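Local structure of response regulator (Pseudomonas putida, 3HDV) at residues Gly67-Leu70 and Ile71-Ile74. The protein is a response regulator whose receiver domain, the part described here, probably takes up a phosphoryl group on an aspartate to relay a two-component signal. Numbering follows the deposited sequence.
Sequences GLDL and IRTI
The guanidinium of Arg72 lies over the branched end of Leu68, one turn back along the same helix, with Leu68 CG under its centre, 3.6 Å from the plane. The two leucine methyls spread beneath the group, CD1 closest to Arg72 NE and CD2 to Arg72 NH2. An extended chain from CG to NE carries the arginine back toward the start of the helix. There the edge of the guanidinium is taken by Asp69: Arg72 NH1 gives Asp69 OD1 a long, bent hydrogen bond (3.2 Å, N-H...O angle 138°) within a salt bridge. The oxygen sits in the guanidinium plane, although the carboxylate itself is turned 37° from it. Apolar contact on a face and charge at the edge together probably limit the rotation of the guanidinium.

Farther along, Leu70 O accepts twice, from Ile74 N at 3.0 Å and from Thr73 OG1 at 2.9 Å. Thr73 reaches it because its hydroxyl stands between the backbone N and the carbonyl carbon (chi1 68°); the same OG1 is also hydrogen-bonded to Arg44 of helix 40-49. On the buried side Leu70 CD1 meets Ile74 CD1 at 3.8 Å, and both side chains rest on Met56 of strand 53-58. Ile71, whose backbone N donates to Gly67 O at 3.0 Å, packs on Ile84 and Val86 of strand 83-88. An amphipathic helix with i to i+4 backbone bonds results, the connecting helix of a right-handed beta-alpha-beta crossover between strands 53-58 and 83-88 in the CheY-like receiver fold.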
# COMPACT_ATOMS: atom_id res chain seq x y z
N GLY B 67 9.39 -12.56 -10.82
CA GLY B 67 10.00 -12.71 -9.49
C GLY B 67 10.85 -13.95 -9.40
O GLY B 67 11.88 -13.96 -8.69
N LEU B 68 10.46 -15.02 -10.09
CA LEU B 68 11.29 -16.22 -10.03
C LEU B 68 12.69 -15.97 -10.66
O LEU B 68 13.71 -16.37 -10.10
CB LEU B 68 10.60 -17.41 -10.69
CG LEU B 68 11.36 -18.68 -11.00
CD1 LEU B 68 12.02 -19.25 -9.79
CD2 LEU B 68 10.44 -19.71 -11.70
N ASP B 69 12.74 -15.33 -11.82
CA ASP B 69 14.02 -15.03 -12.46
C ASP B 69 14.85 -14.09 -11.57
O ASP B 69 16.05 -14.27 -11.46
CB ASP B 69 13.80 -14.37 -13.82
CG ASP B 69 13.46 -15.36 -14.92
OD1 ASP B 69 13.78 -16.55 -14.79
OD2 ASP B 69 12.89 -14.94 -15.94
N LEU B 70 14.21 -13.10 -10.93
CA LEU B 70 14.94 -12.19 -10.05
C LEU B 70 15.58 -12.95 -8.90
O LEU B 70 16.77 -12.78 -8.61
CB LEU B 70 14.02 -11.09 -9.51
CG LEU B 70 14.50 -10.28 -8.29
CD1 LEU B 70 15.78 -9.45 -8.63
CD2 LEU B 70 13.42 -9.35 -7.76
N ILE B 71 14.82 -13.81 -8.25
CA ILE B 71 15.35 -14.64 -7.19
C ILE B 71 16.54 -15.51 -7.64
O ILE B 71 17.54 -15.59 -6.94
CB ILE B 71 14.21 -15.52 -6.51
CG1 ILE B 71 13.17 -14.58 -5.89
CG2 ILE B 71 14.80 -16.47 -5.49
CD1 ILE B 71 11.86 -15.24 -5.43
N ARG B 72 16.42 -16.14 -8.79
CA ARG B 72 17.52 -16.93 -9.34
C ARG B 72 18.79 -16.09 -9.51
O ARG B 72 19.86 -16.53 -9.13
CB ARG B 72 17.14 -17.48 -10.71
CG ARG B 72 16.54 -18.85 -10.69
CD ARG B 72 15.71 -18.98 -11.96
NE ARG B 72 14.99 -20.23 -11.99
CZ ARG B 72 14.01 -20.49 -12.86
NH1 ARG B 72 13.65 -19.58 -13.75
NH2 ARG B 72 13.40 -21.67 -12.82
N THR B 73 18.67 -14.89 -10.06
CA THR B 73 19.91 -14.08 -10.20
C THR B 73 20.47 -13.66 -8.85
O THR B 73 21.71 -13.54 -8.69
CB THR B 73 19.73 -12.86 -11.08
OG1 THR B 73 18.87 -11.91 -10.44
CG2 THR B 73 19.23 -13.24 -12.45
N ILE B 74 19.59 -13.40 -7.87
CA ILE B 74 20.07 -13.07 -6.53
C ILE B 74 20.88 -14.24 -5.93
O ILE B 74 21.94 -14.04 -5.38
CB ILE B 74 18.95 -12.58 -5.56
CG1 ILE B 74 18.39 -11.25 -6.03
CG2 ILE B 74 19.50 -12.43 -4.13
CD1 ILE B 74 17.06 -10.85 -5.38